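Local atomic coordinates of phosphoglycolate phosphatase (Thermoplasma acidophilum, PDB entry 1L6R), a protein that hydrolyses 2-phosphoglycolate to glycolate and phosphate in a Mg2+-dependent reaction, and also releases phosphate, less efficiently, from inorganic pyrophosphate. Residues 15-19 with 213-217; 131-137 with 147-151. The protein carries 1 engineered substitution. One frame throughout, in Å; residues are numbered along the deposited sequence.

Overall arrangement
The two contacts lie on opposite sides of the chain's centre, their own centres 30 Å apart and their nearest atoms about 17 Å apart. Contact 1 (15-19 with 213-217) belongs to the HAD core domain, built on the large mixed sheet, and takes in the end of the catalytic motif: the side chain of engineered N15 is about 3 Å from that of the nucleophile D11 and about 5 Å from a bound calcium ion. Contact 2 (131-137 with 147-151) belongs to the smaller domain with the three-stranded antiparallel sheet. It borders the active-site region from there: the side chain of M148 is about 7 Å from G46, a Mg2+ ligand, and about 10 Å from a bound calcium ion.

Contact 1: residues 15-19 with 213-217; sequences NLTDR and YGEEI. Engineered in segment 15-19: N15 (natural residue Thr).
The loop leaving helix 12-15 runs past the turn that leads into helix 215-223. In 15-19, L16 (phi/psi -109/8) is the first residue to leave the short helix 12-15, and T17 and D18 are extended. In 213-217, Y213 (59/35) and G214 (103/-25) both have positive phi before helix 215-223 begins. At G214 any CB would collide with the carbonyl oxygen of Y213, which explains the glycine. L16 faces G214 (CA-CA 4.6 Å) and D18 faces Y213 (4.4 Å).

No clear hydrogen bond crosses between the segments. Instead, two carbonyls receive CA-H...O contacts: N15 O from G214 CA at 3.3 Å and T17 O from Y213 CA at 3.2 Å. Within 213-217, E216 (chi1 p) folds back so that its OE1 accepts a 2.8 Å hydrogen bond from G214 N, fastening the turn at the start of the helix.

Apolar contact is made by I217 (m, m), whose CG1 reaches L16 CD2 at 3.7 Å; both branched side chains also pack on A27 of helix 25-36. Further out, R19 CG sits over one face of the Y213 ring, 3.6 Å from its centroid, in a CH-pi contact. D18 turns its carboxylate away, OD1 accepting from the backbone nitrogens of D20 and L22.

N15 is an engineered replacement of Thr, its side chain lying beside E216. It occupies the Thr position of the DxDGT signature of HAD motif I, whose first Asp is the nucleophile D11; the deposited chain reads DVDGN there. This is thus the exit of motif I, packed against the beginning of the C-terminal helix of the Rossmann-like core.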
loop_
_atom_site.group_PDB
_atom_site.type_symbol
_atom_site.label_atom_id
_atom_site.label_comp_id
_atom_site.label_asym_id
_atom_site.label_seq_id
_atom_site.Cartn_x
_atom_site.Cartn_y
_atom_site.Cartn_z
ATOM N N ASN A 15 -19.671 2.422 3.201
ATOM C CA ASN A 15 -20.374 1.430 4.016
ATOM C C ASN A 15 -21.390 1.891 5.037
ATOM O O ASN A 15 -22.107 1.059 5.583
ATOM C CB ASN A 15 -19.326 0.600 4.755
ATOM C CG ASN A 15 -18.417 -0.150 3.818
ATOM O OD1 ASN A 15 -18.751 -1.245 3.345
ATOM N ND2 ASN A 15 -17.266 0.442 3.512
ATOM N N LEU A 16 -21.449 3.185 5.321
ATOM C CA LEU A 16 -22.384 3.658 6.338
ATOM C C LEU A 16 -23.551 4.435 5.778
ATOM O O LEU A 16 -24.329 5.000 6.538
ATOM C CB LEU A 16 -21.643 4.525 7.371
ATOM C CG LEU A 16 -20.497 3.837 8.115
ATOM C CD1 LEU A 16 -19.914 4.784 9.155
ATOM C CD2 LEU A 16 -21.017 2.571 8.801
ATOM N N THR A 17 -23.693 4.457 4.458
ATOM C CA THR A 17 -24.768 5.219 3.839
ATOM C C THR A 17 -25.706 4.390 2.976
ATOM O O THR A 17 -25.360 3.290 2.537
ATOM C CB THR A 17 -24.196 6.374 2.985
ATOM O OG1 THR A 17 -23.401 5.841 1.912
ATOM C CG2 THR A 17 -23.322 7.285 3.840
ATOM N N ASP A 18 -26.906 4.911 2.745
ATOM C CA ASP A 18 -27.857 4.187 1.912
ATOM C C ASP A 18 -27.757 4.656 0.469
ATOM O O ASP A 18 -26.831 5.387 0.116
ATOM C CB ASP A 18 -29.293 4.334 2.450
ATOM C CG ASP A 18 -29.823 5.760 2.404
ATOM O OD1 ASP A 18 -29.300 6.603 1.640
ATOM O OD2 ASP A 18 -30.803 6.027 3.133
ATOM N N ARG A 19 -28.703 4.229 -0.361
ATOM C CA ARG A 19 -28.714 4.576 -1.782
ATOM C C ARG A 19 -28.709 6.071 -2.063
ATOM O O ARG A 19 -28.262 6.507 -3.123
ATOM C CB ARG A 19 -29.947 3.970 -2.459
ATOM C CG ARG A 19 -29.896 2.480 -2.716
ATOM C CD ARG A 19 -31.293 1.949 -3.038
ATOM N NE ARG A 19 -32.155 2.972 -3.632
ATOM C CZ ARG A 19 -32.078 3.396 -4.890
ATOM N NH1 ARG A 19 -31.175 2.891 -5.714
ATOM N NH2 ARG A 19 -32.908 4.336 -5.326
ATOM N N TYR A 213 -25.543 -1.142 2.088
ATOM C CA TYR A 213 -26.130 0.138 2.470
ATOM C C TYR A 213 -26.256 0.385 3.968
ATOM O O TYR A 213 -27.204 1.025 4.437
ATOM C CB TYR A 213 -27.479 0.303 1.755
ATOM C CG TYR A 213 -27.331 0.453 0.249
ATOM C CD1 TYR A 213 -26.595 1.506 -0.301
ATOM C CD2 TYR A 213 -27.937 -0.452 -0.629
ATOM C CE1 TYR A 213 -26.465 1.658 -1.685
ATOM C CE2 TYR A 213 -27.813 -0.310 -2.017
ATOM C CZ TYR A 213 -27.075 0.748 -2.536
ATOM O OH TYR A 213 -26.943 0.891 -3.904
ATOM N N GLY A 214 -25.276 -0.116 4.706
ATOM C CA GLY A 214 -25.251 0.065 6.143
ATOM C C GLY A 214 -25.685 -1.152 6.922
ATOM O O GLY A 214 -25.293 -1.326 8.071
ATOM N N GLU A 215 -26.487 -2.006 6.293
ATOM C CA GLU A 215 -26.969 -3.198 6.974
ATOM C C GLU A 215 -25.902 -4.272 7.119
ATOM O O GLU A 215 -26.086 -5.238 7.859
ATOM C CB GLU A 215 -28.218 -3.744 6.269
ATOM C CG GLU A 215 -29.388 -2.779 6.397
ATOM C CD GLU A 215 -30.736 -3.399 6.107
ATOM O OE1 GLU A 215 -31.738 -2.655 6.175
ATOM O OE2 GLU A 215 -30.796 -4.614 5.823
ATOM N N GLU A 216 -24.772 -4.101 6.440
ATOM C CA GLU A 216 -23.698 -5.079 6.568
ATOM C C GLU A 216 -22.957 -4.899 7.892
ATOM O O GLU A 216 -22.350 -5.838 8.399
ATOM C CB GLU A 216 -22.683 -4.959 5.410
ATOM C CG GLU A 216 -21.795 -3.713 5.423
ATOM C CD GLU A 216 -22.370 -2.583 4.602
ATOM O OE1 GLU A 216 -23.598 -2.373 4.651
ATOM O OE2 GLU A 216 -21.580 -1.891 3.911
ATOM N N ILE A 217 -23.021 -3.702 8.470
ATOM C CA ILE A 217 -22.290 -3.451 9.706
ATOM C C ILE A 217 -22.710 -4.387 10.837
ATOM O O ILE A 217 -21.861 -5.028 11.470
ATOM C CB ILE A 217 -22.432 -1.972 10.138
ATOM C CG1 ILE A 217 -21.956 -1.051 8.999
ATOM C CG2 ILE A 217 -21.645 -1.726 11.410
ATOM C CD1 ILE A 217 -20.525 -1.304 8.528
#

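Contact 2: residues 131-137 with 147-151; sequences AESRGFV and LMNRG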
loop_
_atom_site.group_PDB
_atom_site.type_symbol
_atom_site.label_atom_id
_atom_site.label_comp_id
_atom_site.label_asym_id
_atom_site.label_seq_id
_atom_site.Cartn_x
_atom_site.Cartn_y
_atom_site.Cartn_z
ATOM N N ALA A 131 -1.473 14.644 -13.134
ATOM C CA ALA A 131 -1.370 14.528 -11.685
ATOM C C ALA A 131 -0.266 13.566 -11.263
ATOM O O ALA A 131 0.546 13.878 -10.386
ATOM C CB ALA A 131 -2.716 14.075 -11.103
ATOM N N GLU A 132 -0.218 12.400 -11.895
ATOM C CA GLU A 132 0.792 11.426 -11.528
ATOM C C GLU A 132 2.196 11.922 -11.863
ATOM O O GLU A 132 3.158 11.574 -11.179
ATOM C CB GLU A 132 0.486 10.079 -12.195
ATOM C CG GLU A 132 -0.913 9.574 -11.840
ATOM C CD GLU A 132 -1.125 8.104 -12.130
ATOM O OE1 GLU A 132 -0.437 7.563 -13.017
ATOM O OE2 GLU A 132 -1.993 7.488 -11.474
ATOM N N SER A 133 2.312 12.766 -12.885
ATOM C CA SER A 133 3.622 13.298 -13.258
ATOM C C SER A 133 4.102 14.293 -12.205
ATOM O O SER A 133 5.272 14.688 -12.187
ATOM C CB SER A 133 3.560 13.987 -14.624
ATOM O OG SER A 133 2.892 15.233 -14.547
ATOM N N ARG A 134 3.197 14.695 -11.320
ATOM C CA ARG A 134 3.522 15.647 -10.267
ATOM C C ARG A 134 3.556 15.006 -8.879
ATOM O O ARG A 134 3.643 15.702 -7.869
ATOM C CB ARG A 134 2.508 16.793 -10.280
ATOM C CG ARG A 134 2.539 17.636 -11.550
ATOM C CD ARG A 134 3.868 18.358 -11.683
ATOM N NE ARG A 134 4.230 19.034 -10.439
ATOM C CZ ARG A 134 3.505 19.989 -9.866
ATOM N NH1 ARG A 134 2.368 20.393 -10.422
ATOM N NH2 ARG A 134 3.912 20.535 -8.728
ATOM N N GLY A 135 3.469 13.679 -8.824
ATOM C CA GLY A 135 3.505 12.999 -7.539
ATOM C C GLY A 135 2.165 12.864 -6.839
ATOM O O GLY A 135 2.119 12.555 -5.643
ATOM N N PHE A 136 1.083 13.093 -7.576
ATOM C CA PHE A 136 -0.265 12.993 -7.016
ATOM C C PHE A 136 -1.024 11.846 -7.675
ATOM O O PHE A 136 -0.555 11.233 -8.631
ATOM C CB PHE A 136 -1.065 14.282 -7.265
ATOM C CG PHE A 136 -0.348 15.547 -6.872
ATOM C CD1 PHE A 136 0.253 15.671 -5.631
ATOM C CD2 PHE A 136 -0.300 16.627 -7.748
ATOM C CE1 PHE A 136 0.898 16.855 -5.264
ATOM C CE2 PHE A 136 0.343 17.813 -7.387
ATOM C CZ PHE A 136 0.940 17.922 -6.143
ATOM N N VAL A 137 -2.201 11.548 -7.135
ATOM C CA VAL A 137 -3.081 10.546 -7.722
ATOM C C VAL A 137 -4.496 11.097 -7.630
ATOM O O VAL A 137 -4.768 12.010 -6.837
ATOM C CB VAL A 137 -3.036 9.169 -6.993
ATOM C CG1 VAL A 137 -1.629 8.573 -7.076
ATOM C CG2 VAL A 137 -3.466 9.318 -5.546
ATOM N N LEU A 147 -7.738 14.792 -5.292
ATOM C CA LEU A 147 -6.373 14.923 -5.789
ATOM C C LEU A 147 -5.551 14.782 -4.513
ATOM O O LEU A 147 -5.531 15.676 -3.658
ATOM C CB LEU A 147 -6.158 16.290 -6.430
ATOM C CG LEU A 147 -4.725 16.579 -6.889
ATOM C CD1 LEU A 147 -4.306 15.631 -8.011
ATOM C CD2 LEU A 147 -4.638 18.034 -7.348
ATOM N N MET A 148 -4.884 13.639 -4.406
ATOM C CA MET A 148 -4.121 13.275 -3.229
ATOM C C MET A 148 -2.636 13.166 -3.480
ATOM O O MET A 148 -2.199 12.918 -4.605
ATOM C CB MET A 148 -4.579 11.899 -2.734
ATOM C CG MET A 148 -6.076 11.706 -2.608
ATOM S SD MET A 148 -6.815 12.830 -1.424
ATOM C CE MET A 148 -5.766 12.529 -0.003
ATOM N N ASN A 149 -1.866 13.325 -2.410
ATOM C CA ASN A 149 -0.427 13.139 -2.477
ATOM C C ASN A 149 -0.248 11.608 -2.509
ATOM O O ASN A 149 -1.016 10.874 -1.871
ATOM C CB ASN A 149 0.224 13.726 -1.222
ATOM C CG ASN A 149 0.193 15.249 -1.209
ATOM O OD1 ASN A 149 0.949 15.897 -1.936
ATOM N ND2 ASN A 149 -0.687 15.826 -0.394
ATOM N N ARG A 150 0.731 11.112 -3.257
ATOM C CA ARG A 150 0.951 9.666 -3.322
ATOM C C ARG A 150 1.197 9.122 -1.911
ATOM O O ARG A 150 2.030 9.649 -1.174
ATOM C CB ARG A 150 2.164 9.358 -4.211
ATOM C CG ARG A 150 2.619 7.897 -4.207
ATOM C CD ARG A 150 1.692 6.969 -4.973
ATOM N NE ARG A 150 1.656 7.277 -6.400
ATOM C CZ ARG A 150 1.235 6.432 -7.338
ATOM N NH1 ARG A 150 0.822 5.217 -7.010
ATOM N NH2 ARG A 150 1.220 6.813 -8.608
ATOM N N GLY A 151 0.459 8.080 -1.537
ATOM C CA GLY A 151 0.618 7.485 -0.221
ATOM C C GLY A 151 -0.325 8.016 0.847
ATOM O O GLY A 151 -0.336 7.521 1.976
HETATM O O HOH W 1 -0.691 5.313 -10.179
HETATM O O HOH W 2 1.685 9.584 -8.043
#
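The end of a helix, the turn after it and the first strand of a hairpin lie along the hairpin's second strand. The bump on that second strand is L147: its CD1 fits into the hollow between the methyl of A131 (CB at 3.8 Å) and F136 CB (3.6 Å), a niche shaped by the small alanine. Helix 87-96 closes this face, with T89 and F92 against L147. The F136 ring turns its edge to N149 OD1, 3.5 Å from CE1, while N149 ND2 bonds to E152 and to S85 O.

On the other face V137 is the wedge. Its CG2 rests 4.0 Å from M148 CB, and its CG1 lies over one face of the R150 guanidinium, 3.6 Å from CZ. Two waters bridge the guanidinium edge: one joins NE to F136 O, the other NH2 to E132 OE2. R150 NH1 bonds to Q186 and E132 OE1 to N200, both of the second subunit, so this edge of the contact forms part of the dimer interface.

Backbone hydrogen bonds set the register: V137 N donates to M148 O and M148 N to V137 O, both at 2.9 Å, and R150 N to G135 O at 3.1 Å. G135, with positive phi, is the C-prime residue of a Schellman motif (F136 N to A131 O, G135 N to E132 O), which ends helix 124-132 and leads into the antiparallel beta hairpin 136-141/144-149.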